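Local coordinates for antifreeze protein (Marinomonas primoryensis, PDB 5JUH), which forms the calcium-binding C-terminal RTX region of a giant adhesin that attaches its Antarctic bacterium to diatoms and ice, and probably takes part in type I secretion, at residues F97-T102 / D109-F114; L121-L126 / V158-E163. One frame throughout, in Å; residues are numbered along the deposited sequence.

Interaction 1. Residues F97-T102 / D109-F114; sequences FILNDT and DTITDF. With CA (calcium ion), chain C; CA (calcium ion), chain E.
F97 holds its CG anti to the carbonyl carbon (chi1 -57°), which swings the ring toward I111; I111 CG2, anti to that residue's backbone N, rises over the ring. The methyl sits 3.6 Å from the centroid of the F97 ring, only 11° off its normal, a CH-pi contact over the face. The other branch of I111 runs back along the benzyl group, with I111 CD1 3.7 Å from F97 CB, so the forked side chain fits both the ring and its stem. F114 is met at its ring edge, where F114 CD1 lies 3.9 Å from F97 CD2. This is the interior of a parallel beta-roll, the RTX fold: strand 96-98 belongs to one sheet and strand 110-111 to the other, and large apolar residues fill the space between them, L99 continuing the layer toward I111.

At the ring end, D113 turns its carboxylate past F97, the planes 82° apart, and its oxygens accept from the backbone N of G90 and L91. At the other end, beside L99 and N100, D109 gives OD1 to a calcium ion at 2.4 Å, in a site shared with D82, L84 and D86. A water lies 2.6 Å from D109 OD2 and 2.7 Å from I98 O in strand 96-98, and may bridge them. Aspartate suits the place, with one oxygen for the metal and one facing the water. Beyond the roll interior, D101 OD1 and T102 O together bind one further calcium ion, completed by five waters.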
# COMPACT_ATOMS: atom_id res chain seq x y z
N PHE A 97 4.69 2.58 -4.31
CA PHE A 97 4.28 1.48 -5.15
C PHE A 97 2.83 1.65 -5.50
O PHE A 97 1.96 1.68 -4.63
CB PHE A 97 4.48 0.09 -4.43
CG PHE A 97 5.91 -0.12 -3.99
CD1 PHE A 97 6.81 -0.76 -4.81
CD2 PHE A 97 6.38 0.25 -2.72
CE1 PHE A 97 8.12 -0.98 -4.44
CE2 PHE A 97 7.69 0.05 -2.34
CZ PHE A 97 8.53 -0.59 -3.17
N ILE A 98 2.58 1.88 -6.80
CA ILE A 98 1.18 1.97 -7.26
C ILE A 98 0.62 0.65 -7.61
O ILE A 98 1.26 -0.08 -8.35
CB ILE A 98 1.11 2.93 -8.51
CG1 ILE A 98 1.70 4.32 -8.21
CG2 ILE A 98 -0.33 3.06 -8.96
CD1 ILE A 98 1.77 5.24 -9.44
N LEU A 99 -0.51 0.29 -7.03
CA LEU A 99 -1.05 -1.04 -7.22
C LEU A 99 -2.40 -0.94 -7.96
O LEU A 99 -3.22 -0.12 -7.70
CB LEU A 99 -1.28 -1.73 -5.84
CG LEU A 99 0.10 -2.00 -5.19
CD1 LEU A 99 -0.21 -2.53 -3.81
CD2 LEU A 99 0.87 -3.08 -5.92
N ASN A 100 -2.57 -1.89 -8.83
CA ASN A 100 -3.79 -2.11 -9.62
C ASN A 100 -4.68 -3.09 -8.94
O ASN A 100 -4.25 -4.12 -8.38
CB ASN A 100 -3.40 -2.52 -11.06
CG ASN A 100 -2.61 -3.80 -11.11
OD1 ASN A 100 -3.01 -4.80 -11.89
ND2 ASN A 100 -1.53 -3.84 -10.36
N ASP A 101 -5.96 -2.90 -9.12
CA ASP A 101 -6.94 -3.85 -8.60
C ASP A 101 -7.18 -4.92 -9.70
O ASP A 101 -7.64 -4.64 -10.73
CB ASP A 101 -8.23 -3.06 -8.42
CG ASP A 101 -9.28 -3.78 -7.70
OD1 ASP A 101 -9.09 -4.94 -7.28
OD2 ASP A 101 -10.48 -3.18 -7.63
N THR A 102 -7.00 -6.13 -9.41
CA THR A 102 -7.26 -7.27 -10.30
C THR A 102 -8.50 -7.99 -9.76
O THR A 102 -8.82 -7.85 -8.63
CB THR A 102 -6.08 -8.28 -10.40
OG1 THR A 102 -5.92 -8.85 -9.10
CG2 THR A 102 -4.80 -7.64 -10.90
N ASP A 109 0.67 -8.13 -7.89
CA ASP A 109 2.12 -7.91 -7.85
C ASP A 109 2.78 -8.34 -6.52
O ASP A 109 2.15 -8.41 -5.49
CB ASP A 109 2.44 -6.48 -8.13
CG ASP A 109 1.99 -6.07 -9.55
OD1 ASP A 109 1.99 -6.92 -10.55
OD2 ASP A 109 1.65 -4.81 -9.64
N THR A 110 4.10 -8.58 -6.62
CA THR A 110 4.97 -8.77 -5.46
C THR A 110 5.75 -7.49 -5.25
O THR A 110 6.34 -6.93 -6.21
CB THR A 110 5.87 -9.93 -5.68
OG1 THR A 110 5.13 -11.13 -5.80
CG2 THR A 110 6.90 -10.05 -4.56
N ILE A 111 5.76 -7.01 -4.01
CA ILE A 111 6.64 -5.92 -3.59
C ILE A 111 7.70 -6.57 -2.73
O ILE A 111 7.36 -7.07 -1.65
CB ILE A 111 5.90 -4.80 -2.84
CG1 ILE A 111 4.83 -4.16 -3.77
CG2 ILE A 111 6.94 -3.79 -2.36
CD1 ILE A 111 3.90 -3.30 -3.00
N THR A 112 8.92 -6.59 -3.19
CA THR A 112 9.95 -7.39 -2.51
C THR A 112 10.46 -6.75 -1.21
O THR A 112 10.76 -7.57 -0.31
CB THR A 112 11.14 -7.70 -3.34
OG1 THR A 112 11.87 -6.52 -3.58
CG2 THR A 112 10.81 -8.35 -4.71
N ASP A 113 10.40 -5.41 -1.06
CA ASP A 113 11.17 -4.78 -0.03
C ASP A 113 10.40 -3.59 0.54
O ASP A 113 11.00 -2.49 0.75
CB ASP A 113 12.53 -4.32 -0.60
CG ASP A 113 12.35 -3.14 -1.63
OD1 ASP A 113 11.28 -3.06 -2.34
OD2 ASP A 113 13.34 -2.36 -1.72
N PHE A 114 9.10 -3.77 0.86
CA PHE A 114 8.35 -2.63 1.37
C PHE A 114 8.89 -2.31 2.78
O PHE A 114 8.75 -3.15 3.66
CB PHE A 114 6.87 -2.96 1.45
CG PHE A 114 6.00 -1.80 1.87
CD1 PHE A 114 5.73 -0.83 0.95
CD2 PHE A 114 5.51 -1.65 3.16
CE1 PHE A 114 4.99 0.24 1.25
CE2 PHE A 114 4.69 -0.54 3.52
CZ PHE A 114 4.49 0.38 2.55
CA CA C . -9.54 -7.13 -6.61
CA CA E . 1.00 -6.52 -12.66
O HOH W 1 2.05 -2.22 -9.79
O HOH W 2 -7.37 -8.02 -6.40
O HOH W 3 -8.01 -6.64 -4.83
O HOH W 4 -11.62 -6.84 -7.78
O HOH W 5 -10.91 -6.84 -4.84
O HOH W 6 -10.23 -9.19 -6.30

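Interaction 2. Residues L121-L126 / V158-E163; sequences LDLTDL and VKVGGE
L121 and V158 meet tip to tip: L121 CD1 points at the forked end of the valine, 3.8 Å from V158 CG2 and 4.1 Å from V158 CG1, so one leucine methyl rests against both branches. V158 holds CG1 anti to its backbone N (chi1 178°), and this branch also receives L123, which crosses the valine obliquely and brings its CD1 to 4.2 Å from V158 CG1. Two residues on, V160 meets the base of L126, with V160 CG2 4.3 Å from L126 CB and V160 CG1 3.8 Å from L126 O. L121 and L123 reach across the interior on long stems, while the valines, branched at CB, suit a strand and offer a short, broad surface.

The two sides belong to different sheets. Strand 120-122 lies between 96-98 and 187-192, whereas 157-160 pairs with 163-168 through a hairpin whose type I' turn runs from V160 to E163. G161 and G162 suit that turn because both have positive phi. V165 and I188 also pack on V158, and K159, pointing away, pairs with D164. Where the other segment leaves its strand, D122 OD1 accepts from T124 N at 3.0 Å, an Asx turn leading into helix 124-127; the hydroxyl T124 OG1 adds a second bond to D122 OD1 at 2.8 Å.

No hydrogen bond spans the segments; the backbones of L121 and L123, for instance, bond to strand 187-192. Their mutual hold is therefore dispersion and the exclusion of water, which depends on how closely the methyl groups fit rather than on directed bonds.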
# COMPACT_ATOMS: atom_id res chain seq x y z
N LEU A 121 2.11 2.99 -0.30
CA LEU A 121 1.31 2.30 -1.27
C LEU A 121 0.21 3.21 -1.80
O LEU A 121 -0.56 3.78 -1.04
CB LEU A 121 0.61 1.14 -0.60
CG LEU A 121 1.50 0.10 0.13
CD1 LEU A 121 0.65 -0.96 0.80
CD2 LEU A 121 2.41 -0.59 -0.90
N ASP A 122 0.14 3.35 -3.12
CA ASP A 122 -0.97 4.07 -3.75
C ASP A 122 -2.09 3.06 -4.03
O ASP A 122 -1.93 2.24 -4.94
CB ASP A 122 -0.50 4.85 -4.98
CG ASP A 122 -1.63 5.69 -5.61
OD1 ASP A 122 -2.81 5.32 -5.42
OD2 ASP A 122 -1.30 6.72 -6.25
N LEU A 123 -3.13 3.17 -3.25
CA LEU A 123 -4.19 2.20 -3.34
C LEU A 123 -5.46 2.75 -3.99
O LEU A 123 -6.44 2.16 -3.87
CB LEU A 123 -4.59 1.69 -1.90
CG LEU A 123 -3.39 0.99 -1.21
CD1 LEU A 123 -3.90 0.48 0.14
CD2 LEU A 123 -2.83 -0.20 -2.02
N THR A 124 -5.32 3.89 -4.61
CA THR A 124 -6.51 4.52 -5.25
C THR A 124 -7.31 3.59 -6.14
O THR A 124 -8.47 3.56 -6.03
CB THR A 124 -6.06 5.75 -6.08
OG1 THR A 124 -5.32 6.66 -5.27
CG2 THR A 124 -7.29 6.49 -6.65
N ASP A 125 -6.60 2.80 -6.93
CA ASP A 125 -7.34 1.91 -7.83
C ASP A 125 -8.11 0.79 -7.14
O ASP A 125 -9.09 0.34 -7.61
CB ASP A 125 -6.35 1.27 -8.83
CG ASP A 125 -7.05 0.63 -10.03
OD1 ASP A 125 -7.75 1.33 -10.69
OD2 ASP A 125 -6.83 -0.50 -10.23
N LEU A 126 -7.69 0.40 -5.98
CA LEU A 126 -8.41 -0.60 -5.22
C LEU A 126 -9.60 -0.05 -4.45
O LEU A 126 -10.43 -0.79 -4.05
CB LEU A 126 -7.41 -1.25 -4.19
CG LEU A 126 -6.49 -2.11 -5.07
CD1 LEU A 126 -5.14 -1.65 -5.37
CD2 LEU A 126 -6.58 -3.50 -4.64
N VAL A 158 -1.49 -6.22 3.51
CA VAL A 158 -2.41 -5.08 3.39
C VAL A 158 -3.56 -5.57 2.53
O VAL A 158 -3.35 -6.08 1.40
CB VAL A 158 -1.69 -3.86 2.71
CG1 VAL A 158 -2.65 -2.69 2.53
CG2 VAL A 158 -0.49 -3.42 3.53
N LYS A 159 -4.77 -5.42 3.03
CA LYS A 159 -5.95 -5.98 2.39
C LYS A 159 -6.98 -4.88 2.20
O LYS A 159 -7.13 -4.08 3.05
CB LYS A 159 -6.53 -7.14 3.20
CG LYS A 159 -5.55 -8.33 3.27
CD LYS A 159 -6.22 -9.39 4.09
CE LYS A 159 -5.27 -10.47 4.51
NZ LYS A 159 -5.02 -11.50 3.58
N VAL A 160 -7.70 -4.99 1.07
CA VAL A 160 -8.92 -4.18 0.81
C VAL A 160 -10.04 -5.09 0.46
O VAL A 160 -9.82 -5.92 -0.34
CB VAL A 160 -8.62 -3.11 -0.30
CG1 VAL A 160 -9.86 -2.35 -0.58
CG2 VAL A 160 -7.54 -2.11 0.05
N GLY A 161 -11.17 -5.06 1.18
CA GLY A 161 -12.21 -6.05 0.90
C GLY A 161 -11.86 -7.48 1.13
O GLY A 161 -12.30 -8.38 0.40
N GLY A 162 -10.98 -7.70 2.15
CA GLY A 162 -10.49 -9.01 2.41
C GLY A 162 -9.53 -9.64 1.50
O GLY A 162 -9.32 -10.81 1.61
N GLU A 163 -9.03 -8.88 0.52
CA GLU A 163 -8.14 -9.39 -0.44
C GLU A 163 -6.80 -8.65 -0.34
O GLU A 163 -6.78 -7.44 -0.29
CB GLU A 163 -8.73 -9.17 -1.92
CG GLU A 163 -10.03 -9.93 -2.29
CD GLU A 163 -9.91 -11.40 -2.58
OE1 GLU A 163 -10.91 -11.98 -3.15
OE2 GLU A 163 -8.84 -12.02 -2.26

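From the N terminus, strand 96-98 runs into the calcium-bound loop at D101 and T102, and interaction 1 closes a short loop, without helix or strand, as the chain returns at 109-114. The chain then passes to strand 120-122, where interaction 2 opens; it closes a longer loop that includes helix 140-150 and strand 151-154. The two loops are in series, neither nesting nor crossing. They nonetheless share one interior: strands 96-98 and 120-122 are neighbours, F97 O probably accepting from D122 N, and F114 packs on L121. Together the contacts join the sheet of strands 96-98 and 120-122 to the sheet of strands 110-111 and 157-160, first within the roll and then at the hairpin of 157-160 and 163-168.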